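Local coordinates for protein acyl-CoA dehydrogenase (Slackia heliotrinireducens, PDB 4RM7) that belongs to the acyl-CoA dehydrogenase family, with a helical N-terminal domain, a beta-sheet middle domain and a helical C-terminal domain, at residues 97-101 with 112-116; 159-164 with 210-215; 243-247 with 309-314; 259-263 with 351-355. All coordinates share one frame; numbering follows the deposited sequence.

Contact 1 of 4, residues 97-101 with 112-116; sequences LQILE and FRTEY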
loop_
_atom_site.group_PDB
_atom_site.type_symbol
_atom_site.label_atom_id
_atom_site.label_comp_id
_atom_site.label_asym_id
_atom_site.label_seq_id
_atom_site.Cartn_x
_atom_site.Cartn_y
_atom_site.Cartn_z
ATOM N N LEU A 97 -9.003 -27.034 -25.106
ATOM C CA LEU A 97 -8.510 -28.206 -25.792
ATOM C C LEU A 97 -8.143 -29.264 -24.781
ATOM O O LEU A 97 -8.533 -30.425 -24.890
ATOM C CB LEU A 97 -7.292 -27.857 -26.638
ATOM C CG LEU A 97 -6.872 -28.994 -27.562
ATOM C CD1 LEU A 97 -8.072 -29.461 -28.381
ATOM C CD2 LEU A 97 -5.722 -28.572 -28.462
ATOM N N GLN A 98 -7.385 -28.835 -23.788
ATOM C CA GLN A 98 -6.902 -29.719 -22.744
ATOM C C GLN A 98 -8.055 -30.346 -21.967
ATOM O O GLN A 98 -8.084 -31.560 -21.758
ATOM C CB GLN A 98 -5.985 -28.948 -21.812
ATOM C CG GLN A 98 -5.197 -29.817 -20.879
ATOM C CD GLN A 98 -4.064 -29.059 -20.240
ATOM O OE1 GLN A 98 -3.626 -28.025 -20.754
ATOM N NE2 GLN A 98 -3.592 -29.553 -19.099
ATOM N N ILE A 99 -9.006 -29.506 -21.559
ATOM C CA ILE A 99 -10.197 -29.945 -20.843
ATOM C C ILE A 99 -11.047 -30.926 -21.654
ATOM O O ILE A 99 -11.539 -31.924 -21.121
ATOM C CB ILE A 99 -11.053 -28.745 -20.440
ATOM C CG1 ILE A 99 -10.406 -28.017 -19.272
ATOM C CG2 ILE A 99 -12.446 -29.169 -20.046
ATOM C CD1 ILE A 99 -11.129 -26.751 -18.909
ATOM N N LEU A 100 -11.216 -30.654 -22.941
ATOM C CA LEU A 100 -11.931 -31.592 -23.802
ATOM C C LEU A 100 -11.249 -32.959 -23.836
ATOM O O LEU A 100 -11.916 -33.981 -23.686
ATOM C CB LEU A 100 -12.059 -31.061 -25.229
ATOM C CG LEU A 100 -12.826 -32.063 -26.093
ATOM C CD1 LEU A 100 -14.221 -32.178 -25.565
ATOM C CD2 LEU A 100 -12.836 -31.704 -27.564
ATOM N N GLU A 101 -9.930 -32.976 -24.036
ATOM C CA GLU A 101 -9.183 -34.234 -24.105
ATOM C C GLU A 101 -9.337 -35.044 -22.830
ATOM O O GLU A 101 -9.534 -36.259 -22.876
ATOM C CB GLU A 101 -7.699 -33.984 -24.367
ATOM C CG GLU A 101 -7.369 -33.583 -25.797
ATOM C CD GLU A 101 -5.885 -33.273 -26.010
ATOM O OE1 GLU A 101 -5.143 -33.078 -25.024
ATOM O OE2 GLU A 101 -5.459 -33.224 -27.177
ATOM N N PHE A 112 -12.821 -32.500 -33.147
ATOM C CA PHE A 112 -12.536 -31.156 -32.660
ATOM C C PHE A 112 -11.066 -30.794 -32.745
ATOM O O PHE A 112 -10.734 -29.647 -33.045
ATOM C CB PHE A 112 -13.009 -31.003 -31.224
ATOM C CG PHE A 112 -14.490 -31.076 -31.073
ATOM C CD1 PHE A 112 -15.271 -29.938 -31.223
ATOM C CD2 PHE A 112 -15.109 -32.284 -30.792
ATOM C CE1 PHE A 112 -16.640 -29.998 -31.092
ATOM C CE2 PHE A 112 -16.488 -32.359 -30.662
ATOM C CZ PHE A 112 -17.257 -31.215 -30.809
ATOM N N ARG A 113 -10.184 -31.751 -32.464
ATOM C CA ARG A 113 -8.757 -31.479 -32.561
ATOM C C ARG A 113 -8.416 -31.193 -34.012
ATOM O O ARG A 113 -7.691 -30.249 -34.325
ATOM C CB ARG A 113 -7.911 -32.644 -32.039
ATOM C CG ARG A 113 -6.440 -32.530 -32.471
ATOM C CD ARG A 113 -5.484 -33.438 -31.703
ATOM N NE ARG A 113 -5.087 -32.893 -30.404
ATOM C CZ ARG A 113 -4.276 -31.843 -30.221
ATOM N NH1 ARG A 113 -3.975 -31.441 -28.985
ATOM N NH2 ARG A 113 -3.768 -31.181 -31.261
ATOM N N THR A 114 -8.962 -32.015 -34.898
ATOM C CA THR A 114 -8.677 -31.903 -36.319
ATOM C C THR A 114 -9.112 -30.552 -36.856
ATOM O O THR A 114 -8.388 -29.916 -37.618
ATOM C CB THR A 114 -9.353 -33.026 -37.106
ATOM O OG1 THR A 114 -8.613 -34.237 -36.902
ATOM C CG2 THR A 114 -9.391 -32.699 -38.595
ATOM N N GLU A 115 -10.282 -30.101 -36.432
ATOM C CA GLU A 115 -10.766 -28.813 -36.873
ATOM C C GLU A 115 -9.832 -27.696 -36.394
ATOM O O GLU A 115 -9.544 -26.744 -37.127
ATOM C CB GLU A 115 -12.185 -28.580 -36.370
ATOM C CG GLU A 115 -12.705 -27.211 -36.733
ATOM C CD GLU A 115 -14.078 -26.934 -36.180
ATOM O OE1 GLU A 115 -14.297 -25.787 -35.727
ATOM O OE2 GLU A 115 -14.931 -27.853 -36.207
ATOM N N TYR A 116 -9.348 -27.830 -35.165
ATOM C CA TYR A 116 -8.467 -26.834 -34.582
ATOM C C TYR A 116 -7.135 -26.766 -35.330
ATOM O O TYR A 116 -6.603 -25.681 -35.569
ATOM C CB TYR A 116 -8.240 -27.135 -33.097
ATOM C CG TYR A 116 -7.323 -26.155 -32.393
ATOM C CD1 TYR A 116 -7.620 -24.802 -32.357
ATOM C CD2 TYR A 116 -6.158 -26.596 -31.759
ATOM C CE1 TYR A 116 -6.785 -23.906 -31.707
ATOM C CE2 TYR A 116 -5.312 -25.712 -31.108
ATOM C CZ TYR A 116 -5.632 -24.370 -31.084
ATOM O OH TYR A 116 -4.797 -23.496 -30.437
#
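Two consecutive antiparallel helices of the N-terminal helical domain, 90-103 and 106-119, form a helical hairpin, and here residues 97-101 face 112-116 with the short axes 11.6 Å apart at 158°. That spacing is wide for helices, and long side chains fill it. Arg113 carries the polar part. Its chain bends at chi3, which brings the guanidinium to Glu101, and it meets one carboxylate oxygen side-on with two nitrogens. NH1 of Arg113 donates to OE2 of Glu101 over 2.9 Å on the syn side, tilted 31° out of the carboxylate plane, and the longer bond from NE of Arg113 to the same OE2 is 3.3 Å. Both bonds lie in the guanidinium plane, but the carboxylate is turned 40° against it. The other oxygen, OE1 of Glu101, is held by Arg62 and Tyr68, while Arg113 also binds Gln117 and the carbonyl of Ile60. Leucine suits the place beside this pair, where one branch methyl can meet both arginine and tyrosine: CD2 of Leu97 lies 3.4 Å from Arg113 NH1 and 3.9 Å from CD2 of the Tyr116 ring. Further along, CD2 of Leu100 packs against CB of Phe112 at 3.7 Å. With both carboxylate oxygens engaged and the arginine held by several acceptors, Glu101 would be expected to stay ionised, and the salt bridge ties the two helices together at this level.

Contact 2 of 4, residues 159-164 with 210-215; sequences FVNNGE and LPFATV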
loop_
_atom_site.group_PDB
_atom_site.type_symbol
_atom_site.label_atom_id
_atom_site.label_comp_id
_atom_site.label_asym_id
_atom_site.label_seq_id
_atom_site.Cartn_x
_atom_site.Cartn_y
_atom_site.Cartn_z
ATOM N N PHE A 159 -20.302 -16.214 -17.823
ATOM C CA PHE A 159 -18.968 -15.937 -18.360
ATOM C C PHE A 159 -18.539 -16.987 -19.394
ATOM O O PHE A 159 -17.429 -17.501 -19.343
ATOM C CB PHE A 159 -17.945 -15.858 -17.217
ATOM C CG PHE A 159 -18.378 -14.980 -16.062
ATOM C CD1 PHE A 159 -18.711 -13.649 -16.267
ATOM C CD2 PHE A 159 -18.435 -15.482 -14.766
ATOM C CE1 PHE A 159 -19.106 -12.828 -15.195
ATOM C CE2 PHE A 159 -18.831 -14.672 -13.693
ATOM C CZ PHE A 159 -19.160 -13.347 -13.908
ATOM N N VAL A 160 -19.433 -17.314 -20.318
ATOM C CA VAL A 160 -19.144 -18.312 -21.337
ATOM C C VAL A 160 -18.454 -17.659 -22.514
ATOM O O VAL A 160 -19.105 -16.992 -23.321
ATOM C CB VAL A 160 -20.428 -19.010 -21.829
ATOM C CG1 VAL A 160 -20.108 -20.040 -22.903
ATOM C CG2 VAL A 160 -21.180 -19.648 -20.651
ATOM N N ASN A 161 -17.139 -17.845 -22.619
ATOM C CA ASN A 161 -16.401 -17.274 -23.738
ATOM C C ASN A 161 -16.995 -17.718 -25.051
ATOM O O ASN A 161 -17.175 -18.911 -25.291
ATOM C CB ASN A 161 -14.920 -17.648 -23.716
ATOM C CG ASN A 161 -14.241 -17.380 -25.057
ATOM O OD1 ASN A 161 -14.029 -18.296 -25.851
ATOM N ND2 ASN A 161 -13.937 -16.116 -25.328
ATOM N N ASN A 162 -17.290 -16.732 -25.891
ATOM C CA ASN A 162 -17.958 -16.950 -27.181
ATOM C C ASN A 162 -19.257 -17.748 -27.070
ATOM O O ASN A 162 -19.663 -18.446 -28.007
ATOM C CB ASN A 162 -17.024 -17.622 -28.186
ATOM C CG ASN A 162 -17.523 -17.469 -29.633
ATOM O OD1 ASN A 162 -18.192 -16.482 -29.981
ATOM N ND2 ASN A 162 -17.220 -18.461 -30.470
ATOM N N GLY A 163 -19.929 -17.615 -25.932
ATOM C CA GLY A 163 -21.175 -18.326 -25.708
ATOM C C GLY A 163 -22.248 -17.985 -26.717
ATOM O O GLY A 163 -23.053 -18.825 -27.081
ATOM N N GLU A 164 -22.228 -16.747 -27.184
ATOM C CA GLU A 164 -23.266 -16.220 -28.051
ATOM C C GLU A 164 -23.309 -16.857 -29.429
ATOM O O GLU A 164 -24.381 -17.006 -30.009
ATOM C CB GLU A 164 -23.083 -14.718 -28.199
ATOM C CG GLU A 164 -24.226 -14.022 -28.873
ATOM C CD GLU A 164 -23.983 -12.535 -29.002
ATOM O OE1 GLU A 164 -22.990 -12.041 -28.422
ATOM O OE2 GLU A 164 -24.775 -11.863 -29.693
ATOM N N LEU A 210 -12.342 -11.313 -26.232
ATOM C CA LEU A 210 -12.766 -12.524 -25.584
ATOM C C LEU A 210 -14.188 -12.279 -25.103
ATOM O O LEU A 210 -14.459 -12.208 -23.909
ATOM C CB LEU A 210 -11.827 -12.809 -24.419
ATOM C CG LEU A 210 -11.684 -14.225 -23.877
ATOM C CD1 LEU A 210 -11.220 -15.188 -24.952
ATOM C CD2 LEU A 210 -10.735 -14.245 -22.692
ATOM N N PRO A 211 -15.115 -12.127 -26.040
ATOM C CA PRO A 211 -16.505 -11.842 -25.683
ATOM C C PRO A 211 -17.160 -13.000 -24.981
ATOM O O PRO A 211 -17.099 -14.106 -25.480
ATOM C CB PRO A 211 -17.173 -11.675 -27.038
ATOM C CG PRO A 211 -16.364 -12.506 -27.942
ATOM C CD PRO A 211 -14.957 -12.299 -27.487
ATOM N N PHE A 212 -17.798 -12.727 -23.853
ATOM C CA PHE A 212 -18.458 -13.713 -23.018
ATOM C C PHE A 212 -19.977 -13.600 -23.087
ATOM O O PHE A 212 -20.489 -12.605 -23.530
ATOM C CB PHE A 212 -18.076 -13.475 -21.564
ATOM C CG PHE A 212 -16.660 -13.801 -21.238
ATOM C CD1 PHE A 212 -16.034 -13.185 -20.175
ATOM C CD2 PHE A 212 -15.954 -14.732 -21.972
ATOM C CE1 PHE A 212 -14.716 -13.481 -19.866
ATOM C CE2 PHE A 212 -14.644 -15.043 -21.665
ATOM C CZ PHE A 212 -14.024 -14.412 -20.614
ATOM N N ALA A 213 -20.695 -14.613 -22.615
ATOM C CA ALA A 213 -22.147 -14.539 -22.525
ATOM C C ALA A 213 -22.634 -15.317 -21.330
ATOM O O ALA A 213 -21.958 -16.232 -20.862
ATOM C CB ALA A 213 -22.804 -15.080 -23.789
ATOM N N THR A 214 -23.808 -14.931 -20.838
ATOM C CA THR A 214 -24.590 -15.768 -19.943
ATOM C C THR A 214 -25.462 -16.657 -20.817
ATOM O O THR A 214 -26.106 -16.178 -21.754
ATOM C CB THR A 214 -25.469 -14.936 -18.981
ATOM O OG1 THR A 214 -24.647 -14.073 -18.186
ATOM C CG2 THR A 214 -26.268 -15.838 -18.065
ATOM N N VAL A 215 -25.473 -17.952 -20.530
ATOM C CA VAL A 215 -26.276 -18.876 -21.312
ATOM C C VAL A 215 -27.244 -19.628 -20.419
ATOM O O VAL A 215 -26.832 -20.304 -19.478
ATOM C CB VAL A 215 -25.400 -19.891 -22.078
ATOM C CG1 VAL A 215 -26.272 -20.818 -22.878
ATOM C CG2 VAL A 215 -24.425 -19.169 -22.992
#
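The Phe212 ring lies between two backbone oxygens: O of Phe159 sits 4.1 Å above one face and O of Leu210 3.5 Å above the opposite one, each offset toward the rim. The backbone of Asn161 lies near the ring's edge, though the details there are doubtful. Lys204 adds a cation-pi contact, so the aromatic has polar neighbours as well as apolar ones. Next to the ring, the end of strand 151-161 runs antiparallel to the start of strand 212-221 in the middle domain. N of Val160 donates to O of Ala213 over 2.8 Å, and N of Ala213 returns a bent bond of 2.9 Å to O of Val160, with an N-H...O angle of 134° and an approach from above the carbonyl plane. A third bond, from N of Asn162 to O of Pro211, is 2.7 Å long and runs nearly straight off the carbonyl. Residues 160-163 make a type II turn, which brings N of Gly163 onto the same Val160 oxygen from the face opposite to Ala213 N. Gly163, with no side chain, closes this turn and packs its CA 4.1 Å from CB of the small Ala213. Beside it, CG2 of Val160 meets CG2 of Val215 at 4.0 Å. The turn and the partner strand share one acceptor, so the turn is hydrogen-bonded to the strand pair, with the valine and alanine methyls packed beside it.

Contact 3 of 4, residues 243-247 with 309-314; sequences EYGRV and YDRGEH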
loop_
_atom_site.group_PDB
_atom_site.type_symbol
_atom_site.label_atom_id
_atom_site.label_comp_id
_atom_site.label_asym_id
_atom_site.label_seq_id
_atom_site.Cartn_x
_atom_site.Cartn_y
_atom_site.Cartn_z
ATOM N N GLU A 243 -6.564 -25.041 -12.791
ATOM C CA GLU A 243 -5.326 -24.430 -12.332
ATOM C C GLU A 243 -4.411 -24.045 -13.507
ATOM O O GLU A 243 -3.801 -22.979 -13.495
ATOM C CB GLU A 243 -4.612 -25.351 -11.359
ATOM C CG GLU A 243 -5.375 -25.481 -10.041
ATOM C CD GLU A 243 -4.627 -26.285 -8.996
ATOM O OE1 GLU A 243 -3.449 -25.964 -8.729
ATOM O OE2 GLU A 243 -5.223 -27.234 -8.433
ATOM N N TYR A 244 -4.328 -24.886 -14.530
ATOM C CA TYR A 244 -3.630 -24.487 -15.744
ATOM C C TYR A 244 -4.173 -23.154 -16.244
ATOM O O TYR A 244 -3.418 -22.289 -16.680
ATOM C CB TYR A 244 -3.771 -25.544 -16.839
ATOM C CG TYR A 244 -3.094 -26.848 -16.524
ATOM C CD1 TYR A 244 -1.735 -26.993 -16.685
ATOM C CD2 TYR A 244 -3.818 -27.932 -16.054
ATOM C CE1 TYR A 244 -1.106 -28.185 -16.387
ATOM C CE2 TYR A 244 -3.200 -29.137 -15.753
ATOM C CZ TYR A 244 -1.843 -29.259 -15.928
ATOM O OH TYR A 244 -1.214 -30.449 -15.644
ATOM N N GLY A 245 -5.485 -22.981 -16.173
ATOM C CA GLY A 245 -6.094 -21.746 -16.638
ATOM C C GLY A 245 -5.576 -20.538 -15.876
ATOM O O GLY A 245 -5.460 -19.450 -16.427
ATOM N N ARG A 246 -5.251 -20.728 -14.599
ATOM C CA ARG A 246 -4.688 -19.659 -13.799
ATOM C C ARG A 246 -3.268 -19.331 -14.248
ATOM O O ARG A 246 -2.889 -18.161 -14.295
ATOM C CB ARG A 246 -4.698 -20.025 -12.322
ATOM C CG ARG A 246 -6.078 -20.178 -11.785
ATOM C CD ARG A 246 -6.112 -20.305 -10.313
ATOM N NE ARG A 246 -7.470 -20.641 -9.904
ATOM C CZ ARG A 246 -7.793 -21.706 -9.189
ATOM N NH1 ARG A 246 -6.852 -22.539 -8.772
ATOM N NH2 ARG A 246 -9.056 -21.926 -8.884
ATOM N N VAL A 247 -2.486 -20.351 -14.594
ATOM C CA VAL A 247 -1.135 -20.093 -15.071
ATOM C C VAL A 247 -1.184 -19.295 -16.382
ATOM O O VAL A 247 -0.497 -18.283 -16.531
ATOM C CB VAL A 247 -0.334 -21.387 -15.254
ATOM C CG1 VAL A 247 1.093 -21.053 -15.640
ATOM C CG2 VAL A 247 -0.352 -22.207 -13.945
ATOM N N TYR A 309 5.203 -27.900 -12.786
ATOM C CA TYR A 309 4.406 -28.877 -13.510
ATOM C C TYR A 309 5.289 -29.753 -14.366
ATOM O O TYR A 309 5.159 -30.966 -14.364
ATOM C CB TYR A 309 3.374 -28.206 -14.399
ATOM C CG TYR A 309 2.071 -27.892 -13.728
ATOM C CD1 TYR A 309 1.107 -28.880 -13.519
ATOM C CD2 TYR A 309 1.790 -26.594 -13.317
ATOM C CE1 TYR A 309 -0.096 -28.571 -12.907
ATOM C CE2 TYR A 309 0.583 -26.268 -12.728
ATOM C CZ TYR A 309 -0.351 -27.252 -12.524
ATOM O OH TYR A 309 -1.527 -26.899 -11.924
ATOM N N ASP A 310 6.201 -29.128 -15.092
ATOM C CA ASP A 310 6.968 -29.858 -16.080
ATOM C C ASP A 310 7.929 -30.830 -15.398
ATOM O O ASP A 310 8.311 -31.830 -15.988
ATOM C CB ASP A 310 7.716 -28.893 -17.005
ATOM C CG ASP A 310 6.771 -28.023 -17.859
ATOM O OD1 ASP A 310 5.586 -28.380 -18.057
ATOM O OD2 ASP A 310 7.228 -26.975 -18.354
ATOM N N ARG A 311 8.296 -30.544 -14.149
ATOM C CA ARG A 311 9.066 -31.490 -13.343
ATOM C C ARG A 311 8.213 -32.602 -12.731
ATOM O O ARG A 311 8.750 -33.546 -12.178
ATOM C CB ARG A 311 9.774 -30.794 -12.185
ATOM C CG ARG A 311 10.901 -29.908 -12.541
ATOM C CD ARG A 311 11.695 -29.544 -11.289
ATOM N NE ARG A 311 11.008 -28.701 -10.300
ATOM C CZ ARG A 311 10.966 -27.368 -10.352
ATOM N NH1 ARG A 311 11.522 -26.717 -11.371
ATOM N NH2 ARG A 311 10.349 -26.686 -9.397
ATOM N N GLY A 312 6.895 -32.465 -12.778
ATOM C CA GLY A 312 6.014 -33.402 -12.096
ATOM C C GLY A 312 5.935 -33.165 -10.595
ATOM O O GLY A 312 5.678 -34.086 -9.831
ATOM N N GLU A 313 6.155 -31.922 -10.177
ATOM C CA GLU A 313 6.214 -31.552 -8.768
ATOM C C GLU A 313 5.298 -30.375 -8.469
ATOM O O GLU A 313 5.574 -29.583 -7.563
ATOM C CB GLU A 313 7.639 -31.195 -8.360
ATOM C CG GLU A 313 8.626 -32.354 -8.468
ATOM C CD GLU A 313 10.088 -31.906 -8.379
ATOM O OE1 GLU A 313 10.347 -30.692 -8.215
ATOM O OE2 GLU A 313 10.981 -32.773 -8.480
ATOM N N HIS A 314 4.225 -30.256 -9.246
ATOM C CA HIS A 314 3.218 -29.238 -9.013
ATOM C C HIS A 314 2.735 -29.245 -7.578
ATOM O O HIS A 314 2.440 -30.303 -7.028
ATOM C CB HIS A 314 2.024 -29.438 -9.937
ATOM C CG HIS A 314 0.836 -28.609 -9.569
ATOM N ND1 HIS A 314 -0.353 -29.157 -9.132
ATOM C CD2 HIS A 314 0.655 -27.264 -9.556
ATOM C CE1 HIS A 314 -1.217 -28.188 -8.880
ATOM N NE2 HIS A 314 -0.631 -27.029 -9.130
#
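Tyr244 of helix 234-270 and Tyr309, near the end of helix 282-311, meet ring against ring, with centroids 4.6 Å apart and planes inclined at 33°, an oblique pairing. CE1 of Tyr244 lies over one face of the Tyr309 ring near its rim, and CZ of Tyr309 in turn lies over a face of Tyr244. The hydroxyl joins in, OH of Tyr244 being 3.5 Å from CE1 of Tyr309. The opposite face of Tyr309 carries His314, whose CG stands 3.4 Å above the ring plane. A broad flat residue suits this place because it can offer a surface to each neighbour at once. Glu243 and Val247 also come from helix 234-270. CG2 of Val247 touches CE2 of Tyr309 at 4.3 Å. At the far end of the tyrosine, CB of Glu243 packs 3.5 Å from Tyr309 OH, and OE1 of Glu243 lies in the plane of the imidazole at its edge, 3.0 Å from NE2 of His314. His314 has CG anti to its backbone N (chi1 168°), which places the imidazole over the other face of the Tyr309 ring.

In the next shell, Leu70 of helix 70-84 touches both tyrosines, Val319 of helix 316-341 touches Glu243 and His314, and Asp310 binds the backbone nitrogens of Leu70 and Phe71. Helix 282-311 ends in a Schellman motif, with Gly312 taking the positive phi of 77°. This end, followed by a short link to helix 316-341, is a helix-to-helix connection within the helical C-terminal domain of this chain.

Contact 4 of 4, residues 259-263 with 351-355; sequences AAMED and RVSSI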
loop_
_atom_site.group_PDB
_atom_site.type_symbol
_atom_site.label_atom_id
_atom_site.label_comp_id
_atom_site.label_asym_id
_atom_site.label_seq_id
_atom_site.Cartn_x
_atom_site.Cartn_y
_atom_site.Cartn_z
ATOM N N ALA A 259 4.211 -4.983 -21.654
ATOM C CA ALA A 259 4.016 -4.105 -22.810
ATOM C C ALA A 259 3.811 -2.664 -22.351
ATOM O O ALA A 259 4.345 -1.726 -22.949
ATOM C CB ALA A 259 2.837 -4.569 -23.640
ATOM N N ALA A 260 3.046 -2.508 -21.276
ATOM C CA ALA A 260 2.837 -1.217 -20.645
ATOM C C ALA A 260 4.147 -0.611 -20.135
ATOM O O ALA A 260 4.370 0.596 -20.234
ATOM C CB ALA A 260 1.850 -1.350 -19.501
HETATM N N MSE A 261 5.003 -1.455 -19.578
HETATM C CA MSE A 261 6.280 -0.989 -19.071
HETATM C C MSE A 261 7.166 -0.481 -20.219
HETATM O O MSE A 261 7.744 0.605 -20.125
HETATM C CB MSE A 261 6.990 -2.094 -18.290
HETATM C CG MSE A 261 8.415 -1.740 -17.920
HETATM SE SE MSE A 261 8.487 -0.331 -16.570
HETATM C CE MSE A 261 10.262 -0.757 -15.913
ATOM N N GLU A 262 7.259 -1.253 -21.298
ATOM C CA GLU A 262 7.967 -0.790 -22.493
ATOM C C GLU A 262 7.499 0.583 -22.991
ATOM O O GLU A 262 8.335 1.434 -23.334
ATOM C CB GLU A 262 7.842 -1.801 -23.609
ATOM C CG GLU A 262 8.526 -3.098 -23.281
ATOM C CD GLU A 262 8.173 -4.202 -24.260
ATOM O OE1 GLU A 262 7.436 -3.918 -25.232
ATOM O OE2 GLU A 262 8.634 -5.353 -24.063
ATOM N N ASP A 263 6.189 0.830 -23.006
ATOM C CA ASP A 263 5.693 2.149 -23.443
ATOM C C ASP A 263 6.124 3.254 -22.476
ATOM O O ASP A 263 6.543 4.338 -22.908
ATOM C CB ASP A 263 4.161 2.164 -23.595
ATOM C CG ASP A 263 3.667 1.224 -24.688
ATOM O OD1 ASP A 263 4.505 0.747 -25.477
ATOM O OD2 ASP A 263 2.446 0.960 -24.755
ATOM N N ARG A 351 -2.656 2.178 -25.931
ATOM C CA ARG A 351 -2.852 0.794 -25.550
ATOM C C ARG A 351 -2.657 0.599 -24.054
ATOM O O ARG A 351 -3.215 -0.333 -23.494
ATOM C CB ARG A 351 -1.935 -0.137 -26.345
ATOM C CG ARG A 351 -0.480 -0.099 -25.998
ATOM C CD ARG A 351 0.272 -1.085 -26.891
ATOM N NE ARG A 351 1.641 -1.284 -26.426
ATOM C CZ ARG A 351 2.444 -2.250 -26.859
ATOM N NH1 ARG A 351 2.018 -3.139 -27.753
ATOM N NH2 ARG A 351 3.675 -2.332 -26.385
ATOM N N VAL A 352 -1.921 1.491 -23.397
ATOM C CA VAL A 352 -1.712 1.357 -21.952
ATOM C C VAL A 352 -3.041 1.387 -21.167
ATOM O O VAL A 352 -3.223 0.645 -20.205
ATOM C CB VAL A 352 -0.739 2.441 -21.415
ATOM C CG1 VAL A 352 -0.707 2.404 -19.937
ATOM C CG2 VAL A 352 0.665 2.145 -21.872
ATOM N N SER A 353 -3.986 2.207 -21.598
ATOM C CA SER A 353 -5.298 2.249 -20.959
ATOM C C SER A 353 -6.143 0.983 -21.218
ATOM O O SER A 353 -6.958 0.612 -20.378
ATOM C CB SER A 353 -6.067 3.500 -21.413
ATOM O OG SER A 353 -6.199 3.557 -22.827
ATOM N N SER A 354 -5.965 0.327 -22.365
ATOM C CA SER A 354 -6.600 -0.972 -22.592
ATOM C C SER A 354 -5.945 -2.017 -21.717
ATOM O O SER A 354 -6.619 -2.850 -21.115
ATOM C CB SER A 354 -6.492 -1.423 -24.040
ATOM O OG SER A 354 -6.658 -0.336 -24.913
ATOM N N ILE A 355 -4.618 -1.983 -21.660
ATOM C CA ILE A 355 -3.881 -2.936 -20.858
ATOM C C ILE A 355 -4.336 -2.868 -19.404
ATOM O O ILE A 355 -4.575 -3.880 -18.761
ATOM C CB ILE A 355 -2.390 -2.669 -20.955
ATOM C CG1 ILE A 355 -1.898 -3.047 -22.355
ATOM C CG2 ILE A 355 -1.619 -3.409 -19.821
ATOM C CD1 ILE A 355 -0.453 -2.603 -22.625
HETATM O O HOH W 1 5.170 -4.317 -26.963
#
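Arg351 and Asp263 bury much of the surface where helix 234-270 packs against helix 351-362, and Ala260 supplies the close apolar part. Arg351 NE donates to OD2 of Asp263 over 2.9 Å with an N-H...O angle of 163°; OD2 accepts on its syn lone pair, close to the guanidinium plane of Arg351. A weak second bond joins NH2 of Arg351 to OD1 of Asp263 at 3.3 Å, and the carboxylate and guanidinium planes differ by 29°. Arg351 starts with CG between its backbone N and carbonyl carbon, and from there the chain runs extended toward helix 234-270. One face of its guanidinium rests on CB of Ala259, 3.6 Å above the plane, where a methyl is small enough to fit beneath. At the edge, a water accepts from Arg351 NH2 at 2.6 Å and donates to OE1 of Glu262, whose OE2 forms a salt bridge with Arg82. The small Ala260 sits where the two backbones are nearest, its CA opposite that of Val352. Its CB meets CG2 of Ile355 at 4.0 Å, and CG2 of Val352 lies 4.4 Å from the same methyl. Branched residues thus pack against alanines, and the short axes pass 9.7 Å from each other at 150°. The arginine links directly to one acid and through water to another, a network that would be expected to favour the charged forms of all three groups at the border of an apolar helix packing.

Overall arrangement
From the N terminus, contact 1 closes a short helical hairpin within the N-terminal domain, and contact 2 follows in series, closing a loop of strands in the middle domain. The chain then passes from strand 212-221 into helix 234-270, the long helix that serves both remaining contacts. Contact 3 joins it to the end of helix 282-311, and contact 4 joins a later part of it to helix 351-362; their segments alternate along the chain, so the two cross, with centres about 28 Å apart. Contacts 1 and 3 touch where Gln98 packs on Tyr244, tying the N- and C-terminal helical domains together. Contacts 1 and 4 lie on opposite sides of the chain's centre.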